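AAR187Cp (Eremothecium gossypii, PDB 3ZIL) probably regulates the establishment of sister-chromatid cohesion by acting on cohesin, through an all-helical Wap1 domain. Local coordinates at residues R39-L44 with R129-N134; L48-N53 with C88-K93; L284-V289 with L327-Y332; A168-A173 with Y207-Q212. All blocks are in the same frame, centred on the assembly; numbering follows the deposited sequence.

Contact 1. Residues R39-L44 with R129-N134; sequences RRNNML and RLVKLN
Val131 of helix 129-141 packs against Arg40, Asn41 and Leu44 of helix 36-52 in a partly buried helix-helix contact. It sits near one end of the all-helical Wap1 domain. The two short helix segments run in the same general direction, with an angle of 45° between them and axes 10.9 Å apart. The spacing is wide, and side chains rather than backbones fill it. No hydrogen bond joins the segments.

Val131 is the central residue. Its CG1 lies anti to the backbone N (chi1 159°), and CG2 lies beside that N. CG2 meets the amide of Asn41, with Asn41 ND2 3.3 Å from Val131 CG2. The two side chains cross at about a right angle. CG1 lies near both the Asn41 amide and the Arg40 guanidinium, which comes obliquely, with Arg40 NH2 4.0 Å from Val131 CG1. The modelled Arg40 NH1 and Asn41 OD1 are only 2.0 Å apart, too close to be real, so the exact placement of both polar ends is doubtful. Arg40 NH2 also makes a weak hydrogen bond to the carbonyl of Ala126, in the loop before helix 129-141. An alanine at Asn41 would probably leave Val131 CG2 without its amide cover and open a gap on this side of the contact.

Ile125 of the same loop touches both Arg40 and Val131. Leu44, one turn beyond Arg40, extends the contact toward Asn134. The methyl CD2 does the touching: Leu44 CD2 is 3.6 Å from Val131 O and 3.9 Å from Asn134 CB.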
# COMPACT_ATOMS: atom_id res chain seq x y z
N ARG A 39 -18.43 0.36 -31.04
CA ARG A 39 -18.70 0.52 -29.59
C ARG A 39 -17.68 1.49 -28.99
O ARG A 39 -18.04 2.54 -28.36
CB ARG A 39 -18.65 -0.84 -28.88
CG ARG A 39 -18.70 -0.77 -27.34
CD ARG A 39 -18.85 -2.18 -26.71
NE ARG A 39 -18.43 -2.33 -25.30
CZ ARG A 39 -19.05 -1.85 -24.22
NH1 ARG A 39 -20.13 -1.03 -24.30
NH2 ARG A 39 -18.52 -2.13 -23.01
N ARG A 40 -16.41 1.15 -29.20
CA ARG A 40 -15.33 2.01 -28.70
C ARG A 40 -15.51 3.48 -29.13
O ARG A 40 -15.20 4.40 -28.35
CB ARG A 40 -13.96 1.51 -29.15
CG ARG A 40 -12.86 2.38 -28.62
CD ARG A 40 -11.48 1.93 -29.06
NE ARG A 40 -11.01 2.17 -30.43
CZ ARG A 40 -11.46 3.03 -31.31
NH1 ARG A 40 -12.48 3.81 -31.00
NH2 ARG A 40 -10.89 3.10 -32.51
N ASN A 41 -15.95 3.68 -30.38
CA ASN A 41 -16.07 5.01 -30.94
C ASN A 41 -17.22 5.80 -30.32
O ASN A 41 -17.08 7.00 -30.01
CB ASN A 41 -16.16 4.96 -32.47
CG ASN A 41 -14.77 4.68 -33.12
OD1 ASN A 41 -13.77 4.47 -32.43
ND2 ASN A 41 -14.72 4.66 -34.41
N ASN A 42 -18.35 5.11 -30.11
CA ASN A 42 -19.45 5.75 -29.40
C ASN A 42 -18.98 6.07 -27.97
O ASN A 42 -19.33 7.11 -27.44
CB ASN A 42 -20.71 4.87 -29.33
CG ASN A 42 -21.43 4.78 -30.71
OD1 ASN A 42 -22.36 4.04 -30.87
ND2 ASN A 42 -21.00 5.54 -31.64
N MET A 43 -18.24 5.16 -27.35
CA MET A 43 -17.86 5.41 -25.89
C MET A 43 -16.93 6.65 -25.86
O MET A 43 -17.00 7.52 -24.94
CB MET A 43 -17.20 4.15 -25.25
CG MET A 43 -16.88 4.36 -23.72
SD MET A 43 -16.21 2.73 -23.18
CE MET A 43 -17.62 1.63 -23.24
N LEU A 44 -16.04 6.72 -26.85
CA LEU A 44 -15.16 7.89 -26.95
C LEU A 44 -15.89 9.21 -27.05
O LEU A 44 -15.61 10.22 -26.33
CB LEU A 44 -14.14 7.72 -28.10
CG LEU A 44 -13.21 8.92 -28.44
CD1 LEU A 44 -12.40 9.21 -27.14
CD2 LEU A 44 -12.28 8.66 -29.62
N ARG A 129 -9.23 9.66 -38.86
CA ARG A 129 -8.55 10.89 -38.45
C ARG A 129 -9.28 11.58 -37.33
O ARG A 129 -8.68 12.04 -36.33
CB ARG A 129 -8.41 11.87 -39.64
CG ARG A 129 -7.83 13.23 -39.27
CD ARG A 129 -8.50 14.37 -40.04
NE ARG A 129 -8.05 15.73 -39.67
CZ ARG A 129 -8.86 16.72 -39.27
NH1 ARG A 129 -10.17 16.52 -39.13
NH2 ARG A 129 -8.35 17.92 -38.98
N LEU A 130 -10.59 11.75 -37.49
CA LEU A 130 -11.35 12.43 -36.44
C LEU A 130 -11.35 11.67 -35.07
O LEU A 130 -11.37 12.34 -34.00
CB LEU A 130 -12.76 12.70 -36.89
CG LEU A 130 -13.61 13.59 -35.98
CD1 LEU A 130 -12.91 14.91 -35.60
CD2 LEU A 130 -14.94 13.89 -36.68
N VAL A 131 -11.38 10.30 -35.14
CA VAL A 131 -11.32 9.41 -33.98
C VAL A 131 -10.01 9.74 -33.26
O VAL A 131 -10.00 9.99 -32.04
CB VAL A 131 -11.49 7.90 -34.35
CG1 VAL A 131 -10.91 7.00 -33.24
CG2 VAL A 131 -12.98 7.52 -34.52
N LYS A 132 -8.89 9.80 -34.01
CA LYS A 132 -7.58 10.03 -33.42
C LYS A 132 -7.48 11.44 -32.82
O LYS A 132 -6.95 11.63 -31.71
CB LYS A 132 -6.47 9.85 -34.47
CG LYS A 132 -6.17 8.44 -34.89
CD LYS A 132 -5.26 8.54 -36.11
CE LYS A 132 -4.29 7.39 -36.11
NZ LYS A 132 -4.89 6.50 -37.08
N LEU A 133 -7.99 12.44 -33.54
CA LEU A 133 -8.07 13.80 -32.96
C LEU A 133 -8.90 13.82 -31.70
O LEU A 133 -8.55 14.51 -30.73
CB LEU A 133 -8.69 14.79 -33.91
CG LEU A 133 -7.92 15.91 -34.59
CD1 LEU A 133 -6.43 15.64 -34.77
CD2 LEU A 133 -8.65 16.16 -35.91
N ASN A 134 -10.06 13.16 -31.72
CA ASN A 134 -10.95 13.14 -30.53
C ASN A 134 -10.29 12.49 -29.33
O ASN A 134 -10.47 12.92 -28.17
CB ASN A 134 -12.29 12.42 -30.83
CG ASN A 134 -13.32 13.34 -31.50
OD1 ASN A 134 -13.15 14.56 -31.58
ND2 ASN A 134 -14.39 12.76 -31.95

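Contact 2. Residues L48-N53 with C88-K93; sequences LDMMNN and CFIADK
Met50 and Met51 reach from the end of helix 36-52 to Phe89, Ile90 and Lys93 of helix 81-93, each in its own direction. The Met50 chain crosses Ile90 at about a right angle, with Met50 SD 3.5 Å from Ile90 CD1. The Met50 and Lys93 side chains slide past each other in opposite directions, with Met50 CE 4.0 Å from Lys93 CG. Nearer the backbone, Met50 CB sits at the edge of the Phe89 ring.

Met51 crosses Phe89 obliquely. Its chain bends at chi2 and again at chi3, and Met51 CE comes to 3.4 Å from Phe89 CE1. Met51 SD lies 5.1 Å from the Phe89 ring centroid and 59° off the ring normal, an oblique Met-aromatic contact. Lys93 CB lies over one face of the same ring, offset toward the rim. An alanine at Phe89 would probably leave the Met51 methyl without its aromatic partner and open a gap between the two helices. Leu142, in a following loop, touches both Met51 and Phe89.

Polar contact runs through one water. The water donates to Met50 O at 2.6 Å and accepts from Lys93 NZ at 2.9 Å. Cys57 of helix 54-72 touches Met50 and Lys93. The whole is a buried packing of two helix segments at 34° in the elongated, all-helical Wap1 domain.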
# COMPACT_ATOMS: atom_id res chain seq x y z
N LEU A 48 -16.08 12.22 -24.25
CA LEU A 48 -15.64 13.58 -24.65
C LEU A 48 -16.75 14.66 -24.45
O LEU A 48 -16.50 15.73 -23.90
CB LEU A 48 -15.03 13.56 -26.04
CG LEU A 48 -14.20 14.80 -26.45
CD1 LEU A 48 -12.98 15.11 -25.58
CD2 LEU A 48 -13.73 14.56 -27.86
N ASP A 49 -18.00 14.32 -24.77
CA ASP A 49 -19.17 15.13 -24.40
C ASP A 49 -19.28 15.38 -22.88
O ASP A 49 -19.53 16.52 -22.42
CB ASP A 49 -20.44 14.46 -24.94
CG ASP A 49 -20.48 14.44 -26.47
OD1 ASP A 49 -19.65 15.10 -27.11
OD2 ASP A 49 -21.33 13.77 -27.06
N MET A 50 -19.10 14.33 -22.10
CA MET A 50 -19.27 14.40 -20.64
C MET A 50 -18.16 15.24 -20.09
O MET A 50 -18.40 16.09 -19.26
CB MET A 50 -19.14 13.00 -20.01
CG MET A 50 -20.33 12.12 -20.32
SD MET A 50 -20.19 10.41 -19.74
CE MET A 50 -20.30 10.82 -18.02
N MET A 51 -16.94 15.00 -20.56
CA MET A 51 -15.78 15.84 -20.22
C MET A 51 -16.06 17.30 -20.58
O MET A 51 -15.73 18.15 -19.80
CB MET A 51 -14.48 15.35 -20.90
CG MET A 51 -13.26 16.16 -20.46
SD MET A 51 -12.75 15.80 -18.73
CE MET A 51 -11.72 14.34 -18.98
N ASN A 52 -16.76 17.57 -21.70
CA ASN A 52 -17.02 18.94 -22.12
C ASN A 52 -18.32 19.58 -21.55
O ASN A 52 -18.54 20.79 -21.68
CB ASN A 52 -17.00 19.01 -23.68
CG ASN A 52 -15.58 18.83 -24.28
OD1 ASN A 52 -14.57 18.93 -23.57
ND2 ASN A 52 -15.51 18.48 -25.56
N ASN A 53 -19.20 18.78 -20.93
CA ASN A 53 -20.54 19.26 -20.62
C ASN A 53 -21.04 18.67 -19.29
O ASN A 53 -21.54 17.52 -19.22
CB ASN A 53 -21.51 19.00 -21.82
CG ASN A 53 -22.92 19.44 -21.52
OD1 ASN A 53 -23.19 19.89 -20.42
ND2 ASN A 53 -23.84 19.30 -22.47
N CYS A 88 -12.60 3.45 -17.32
CA CYS A 88 -12.12 4.01 -16.01
C CYS A 88 -12.57 5.52 -15.84
O CYS A 88 -12.97 5.90 -14.76
CB CYS A 88 -10.61 3.96 -15.93
SG CYS A 88 -9.84 2.34 -15.84
N PHE A 89 -12.48 6.35 -16.88
CA PHE A 89 -13.04 7.71 -16.85
C PHE A 89 -14.56 7.77 -16.47
O PHE A 89 -14.93 8.49 -15.55
CB PHE A 89 -12.74 8.48 -18.16
CG PHE A 89 -13.49 9.76 -18.29
CD1 PHE A 89 -13.12 10.89 -17.54
CD2 PHE A 89 -14.64 9.82 -19.06
CE1 PHE A 89 -13.84 12.08 -17.63
CE2 PHE A 89 -15.38 11.01 -19.13
CZ PHE A 89 -14.98 12.13 -18.41
N ILE A 90 -15.41 6.94 -17.10
CA ILE A 90 -16.80 6.82 -16.77
C ILE A 90 -16.99 6.51 -15.27
O ILE A 90 -17.81 7.18 -14.58
CB ILE A 90 -17.49 5.76 -17.67
CG1 ILE A 90 -17.47 6.25 -19.10
CG2 ILE A 90 -18.88 5.38 -17.11
CD1 ILE A 90 -18.15 7.60 -19.25
N ALA A 91 -16.31 5.48 -14.77
CA ALA A 91 -16.47 5.13 -13.36
C ALA A 91 -16.12 6.32 -12.47
O ALA A 91 -16.80 6.60 -11.49
CB ALA A 91 -15.57 3.96 -12.97
N ASP A 92 -15.02 6.98 -12.81
CA ASP A 92 -14.62 8.19 -12.09
C ASP A 92 -15.54 9.43 -12.31
O ASP A 92 -15.69 10.21 -11.40
CB ASP A 92 -13.19 8.51 -12.43
CG ASP A 92 -12.56 9.59 -11.54
OD1 ASP A 92 -12.89 9.63 -10.32
OD2 ASP A 92 -11.67 10.35 -12.10
N LYS A 93 -16.15 9.60 -13.47
CA LYS A 93 -16.87 10.83 -13.80
C LYS A 93 -18.29 10.72 -13.26
O LYS A 93 -18.83 11.73 -12.82
CB LYS A 93 -16.94 11.01 -15.33
CG LYS A 93 -17.40 12.40 -15.77
CD LYS A 93 -16.58 13.53 -15.15
CE LYS A 93 -17.42 14.80 -15.20
NZ LYS A 93 -16.49 15.92 -15.42
O HOH W 1 -17.96 17.66 -17.29

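Contact 3. Residues L284-V289 with L327-Y332; sequences LLLNIV and LLVYAY
Leu285, Leu286 and Val289 of helix 272-289 pack on Leu328, Val329 and Tyr332 of helix 321-336. This is a buried apolar helix-helix interface in the all-helical Wap1 domain. The short segments run in nearly the same direction, at 27°, with axes 9.7 Å apart. No hydrogen bond crosses between them.

Aliphatic contacts make up most of the interface. Val329 splits its methyls between two residues: Val329 CG1 is 4.0 Å from Leu285 CB, and Val329 CG2 is 3.9 Å from Leu286 CB. With its CG anti to the backbone N (chi1 -177°), the Leu286 side chain crosses Leu328 at about a right angle, and Leu286 CD1 stands 3.8 Å from Leu328 CG. Phe304 of helix 304-313 touches both Leu285 and Val329, and so covers that side of the interface.

The aromatic contacts belong to Tyr332. Leu286 CD1 approaches its ring obliquely, 4.1 Å from Tyr332 CE2. The hydroxyl is hydrogen-bonded to the carbonyl of Arg370, on helix 365-375, and this bond restrains the ring at its far end. Arg370 also touches Leu286 and is hydrogen-bonded to Asn287, so it ties both helices to helix 365-375. Asn287 further packs against an apolar side chain of a bound peptide.

Val289 closes the interface at the end of its helix. Val289 CG2 takes the crowded position between the backbone N and the carbonyl carbon, and from there lies 3.6 Å from Tyr332 CB.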
# COMPACT_ATOMS: atom_id res chain seq x y z
N LEU A 284 9.21 -2.28 11.97
CA LEU A 284 9.50 -3.43 11.09
C LEU A 284 10.63 -4.32 11.69
O LEU A 284 10.49 -5.54 11.74
CB LEU A 284 9.78 -2.99 9.65
CG LEU A 284 10.24 -4.09 8.72
CD1 LEU A 284 9.16 -5.17 8.62
CD2 LEU A 284 10.58 -3.54 7.36
N LEU A 285 11.74 -3.70 12.12
CA LEU A 285 12.71 -4.41 12.95
C LEU A 285 12.06 -5.29 14.05
O LEU A 285 12.41 -6.49 14.19
CB LEU A 285 13.74 -3.48 13.55
CG LEU A 285 14.74 -3.03 12.46
CD1 LEU A 285 15.54 -1.82 12.89
CD2 LEU A 285 15.63 -4.23 12.13
N LEU A 286 11.19 -4.69 14.84
CA LEU A 286 10.53 -5.37 15.97
C LEU A 286 9.79 -6.64 15.53
O LEU A 286 9.91 -7.71 16.17
CB LEU A 286 9.60 -4.40 16.73
CG LEU A 286 8.91 -5.01 18.00
CD1 LEU A 286 9.95 -5.31 19.08
CD2 LEU A 286 7.85 -4.05 18.58
N ASN A 287 9.03 -6.50 14.43
CA ASN A 287 8.33 -7.60 13.83
C ASN A 287 9.31 -8.73 13.51
O ASN A 287 9.03 -9.89 13.77
CB ASN A 287 7.53 -7.16 12.59
CG ASN A 287 6.01 -7.15 12.87
OD1 ASN A 287 5.58 -7.24 14.05
ND2 ASN A 287 5.19 -7.02 11.81
N ILE A 288 10.48 -8.39 13.02
CA ILE A 288 11.43 -9.46 12.58
C ILE A 288 12.20 -9.95 13.80
O ILE A 288 12.28 -11.19 14.03
CB ILE A 288 12.43 -8.91 11.51
CG1 ILE A 288 11.70 -8.47 10.22
CG2 ILE A 288 13.53 -9.93 11.14
CD1 ILE A 288 12.49 -7.50 9.38
N VAL A 289 12.77 -9.02 14.59
CA VAL A 289 13.69 -9.47 15.62
C VAL A 289 13.07 -10.15 16.84
O VAL A 289 13.80 -10.94 17.49
CB VAL A 289 14.64 -8.40 16.13
CG1 VAL A 289 15.43 -7.82 14.96
CG2 VAL A 289 13.88 -7.36 16.97
N LEU A 327 14.90 1.15 22.23
CA LEU A 327 15.47 0.38 23.33
C LEU A 327 14.91 -1.05 23.36
O LEU A 327 15.60 -2.00 23.70
CB LEU A 327 15.12 1.06 24.65
CG LEU A 327 15.84 2.39 24.91
CD1 LEU A 327 15.45 3.03 26.25
CD2 LEU A 327 17.34 2.26 24.84
N LEU A 328 13.61 -1.17 23.07
CA LEU A 328 12.99 -2.48 22.97
C LEU A 328 13.67 -3.29 21.86
O LEU A 328 13.99 -4.47 22.06
CB LEU A 328 11.47 -2.34 22.73
CG LEU A 328 10.68 -3.61 22.43
CD1 LEU A 328 10.88 -4.67 23.48
CD2 LEU A 328 9.20 -3.28 22.26
N VAL A 329 13.87 -2.67 20.70
CA VAL A 329 14.42 -3.41 19.58
C VAL A 329 15.87 -3.79 19.97
O VAL A 329 16.29 -4.95 19.80
CB VAL A 329 14.36 -2.61 18.25
CG1 VAL A 329 15.33 -3.21 17.22
CG2 VAL A 329 12.90 -2.50 17.72
N TYR A 330 16.60 -2.84 20.55
CA TYR A 330 17.94 -3.10 21.10
C TYR A 330 18.00 -4.29 22.12
O TYR A 330 18.87 -5.14 22.02
CB TYR A 330 18.52 -1.83 21.73
CG TYR A 330 19.89 -2.13 22.30
CD1 TYR A 330 20.95 -2.54 21.47
CD2 TYR A 330 20.11 -2.08 23.67
CE1 TYR A 330 22.18 -2.87 22.00
CE2 TYR A 330 21.35 -2.39 24.21
CZ TYR A 330 22.36 -2.79 23.37
OH TYR A 330 23.58 -3.10 23.93
N ALA A 331 17.09 -4.34 23.06
CA ALA A 331 17.05 -5.42 24.07
C ALA A 331 16.97 -6.77 23.35
O ALA A 331 17.64 -7.74 23.76
CB ALA A 331 15.86 -5.23 24.97
N TYR A 332 16.18 -6.84 22.25
CA TYR A 332 16.11 -8.08 21.44
C TYR A 332 17.44 -8.39 20.77
O TYR A 332 17.92 -9.55 20.77
CB TYR A 332 14.95 -8.01 20.38
CG TYR A 332 13.59 -8.43 20.97
CD1 TYR A 332 13.30 -9.75 21.16
CD2 TYR A 332 12.62 -7.50 21.35
CE1 TYR A 332 12.13 -10.17 21.72
CE2 TYR A 332 11.41 -7.91 21.86
CZ TYR A 332 11.17 -9.27 22.03
OH TYR A 332 9.99 -9.75 22.59

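Contact 4. Residues A168-A173 with Y207-Q212; sequences AVPALA and YAQAFQ
Val169 and Tyr207 meet with their first torsions set as follows. In Val169, CG1 is anti to the backbone N (chi1 168°) and CG2 is anti to the carbonyl carbon. In Tyr207, chi1 (-53°) sets CG beside the backbone N, anti to the carbonyl carbon. The CB of Tyr207 leaves the backbone heading away from helix 168-178, yet the far part of the side chain comes back toward Val169. The side chains cross obliquely. Val169 CG1 is 4.0 Å from Tyr207 CD1, and Val169 CG2 is 4.1 Å from Tyr207 CE1. The two methyls thus meet adjacent ring atoms, CG1 coming obliquely to the ring. At its far end the Tyr207 hydroxyl is hydrogen-bonded to the backbone N of Val196.

Small residues let the backbones come close. The segments run nearly parallel, at 14°, with axes 8.1 Å apart. Their nearest CA atoms, those of Pro170 and Ala210, are 4.3 Å apart. The Ala210 methyl points toward helix 168-178: Ala210 CB lies 3.6 Å from Val169 CG1 and is also close to Val169 O. Ala173 adds a second methyl, with its CB 3.9 Å from Ala210 CB. At the exposed margin Gln209 reaches across, and its OE1 stands 4.0 Å from Pro170 CB.

Helices 168-178 and 201-215 therefore sit flank to flank in the helical domain. Leu191 of helix 185-193 packs on Val169 and Ala173, and Leu234 of helix 225-235 packs on both Val169 and Tyr207.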
# COMPACT_ATOMS: atom_id res chain seq x y z
N ALA A 168 -3.83 -10.32 -5.65
CA ALA A 168 -3.58 -8.83 -5.59
C ALA A 168 -2.29 -8.48 -4.88
O ALA A 168 -1.48 -7.63 -5.32
CB ALA A 168 -4.76 -8.13 -4.88
N VAL A 169 -2.09 -9.14 -3.75
CA VAL A 169 -0.93 -8.72 -2.90
C VAL A 169 0.47 -9.01 -3.62
O VAL A 169 1.32 -8.13 -3.76
CB VAL A 169 -1.07 -9.33 -1.50
CG1 VAL A 169 0.22 -9.19 -0.66
CG2 VAL A 169 -2.27 -8.72 -0.76
N PRO A 170 0.65 -10.22 -4.16
CA PRO A 170 1.93 -10.38 -4.87
C PRO A 170 1.97 -9.59 -6.18
O PRO A 170 3.05 -9.18 -6.57
CB PRO A 170 1.99 -11.90 -5.23
CG PRO A 170 0.75 -12.54 -4.71
CD PRO A 170 -0.11 -11.48 -4.01
N ALA A 171 0.84 -9.42 -6.90
CA ALA A 171 0.90 -8.75 -8.19
C ALA A 171 1.23 -7.26 -7.95
O ALA A 171 1.99 -6.64 -8.70
CB ALA A 171 -0.40 -8.89 -8.99
N LEU A 172 0.71 -6.69 -6.87
CA LEU A 172 1.04 -5.27 -6.60
C LEU A 172 2.52 -5.07 -6.21
O LEU A 172 3.14 -4.01 -6.51
CB LEU A 172 0.12 -4.71 -5.59
CG LEU A 172 -1.32 -4.47 -6.08
CD1 LEU A 172 -2.25 -4.38 -4.87
CD2 LEU A 172 -1.44 -3.20 -7.00
N ALA A 173 3.04 -6.05 -5.45
CA ALA A 173 4.42 -6.02 -4.99
C ALA A 173 5.30 -6.11 -6.28
O ALA A 173 6.23 -5.28 -6.46
CB ALA A 173 4.71 -7.18 -4.03
N TYR A 207 1.42 -13.94 0.58
CA TYR A 207 2.10 -12.99 1.48
C TYR A 207 3.63 -13.21 1.51
O TYR A 207 4.37 -12.22 1.45
CB TYR A 207 1.50 -12.85 2.89
CG TYR A 207 0.02 -12.56 2.94
CD1 TYR A 207 -0.69 -12.16 1.78
CD2 TYR A 207 -0.69 -12.69 4.12
CE1 TYR A 207 -2.07 -11.93 1.84
CE2 TYR A 207 -2.09 -12.49 4.16
CZ TYR A 207 -2.77 -12.10 3.03
OH TYR A 207 -4.16 -11.86 3.08
N ALA A 208 4.07 -14.47 1.60
CA ALA A 208 5.48 -14.82 1.46
C ALA A 208 6.11 -14.26 0.19
O ALA A 208 7.15 -13.57 0.28
CB ALA A 208 5.72 -16.32 1.63
N GLN A 209 5.47 -14.52 -0.98
CA GLN A 209 5.93 -13.97 -2.26
C GLN A 209 6.09 -12.50 -2.27
O GLN A 209 7.15 -11.99 -2.72
CB GLN A 209 4.94 -14.32 -3.43
CG GLN A 209 4.81 -15.82 -3.59
CD GLN A 209 3.80 -16.20 -4.65
OE1 GLN A 209 3.70 -15.53 -5.70
NE2 GLN A 209 2.99 -17.23 -4.36
N ALA A 210 5.04 -11.80 -1.83
CA ALA A 210 5.03 -10.36 -1.83
C ALA A 210 6.14 -9.83 -0.89
O ALA A 210 6.83 -8.83 -1.18
CB ALA A 210 3.65 -9.82 -1.33
N PHE A 211 6.26 -10.44 0.29
CA PHE A 211 7.29 -9.98 1.21
C PHE A 211 8.73 -10.16 0.57
O PHE A 211 9.55 -9.26 0.56
CB PHE A 211 7.21 -10.77 2.53
CG PHE A 211 8.38 -10.53 3.44
CD1 PHE A 211 8.47 -9.39 4.21
CD2 PHE A 211 9.47 -11.48 3.46
CE1 PHE A 211 9.58 -9.18 5.03
CE2 PHE A 211 10.57 -11.27 4.31
CZ PHE A 211 10.64 -10.10 5.06
N GLN A 212 8.96 -11.30 -0.05
CA GLN A 212 10.28 -11.50 -0.68
C GLN A 212 10.47 -10.47 -1.80
O GLN A 212 11.60 -10.00 -2.03
CB GLN A 212 10.34 -12.91 -1.21
CG GLN A 212 10.29 -13.88 -0.01
CD GLN A 212 10.11 -15.33 -0.41
OE1 GLN A 212 10.30 -15.69 -1.59
NE2 GLN A 212 9.69 -16.19 0.56

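Contacts 1 and 2 share helix 36-52 and lie toward one end of the elongated chain, with centres 14 Å apart. They touch directly: Asn134 O of contact 1 is 3.7 Å from Leu48 CD2 of contact 2. Contact 4 lies nearer the middle, its centre about 11 Å from the centre of the chain and 33 Å from that of contact 2. Contact 3 follows on the other side, with nearest atoms about 5 Å from contact 4 but no touch. The centres of contacts 1 and 3 are 58 Å apart. Helix 225-235 packs on both contacts 3 and 4. The bound peptide reaches contact 3, at Asn287.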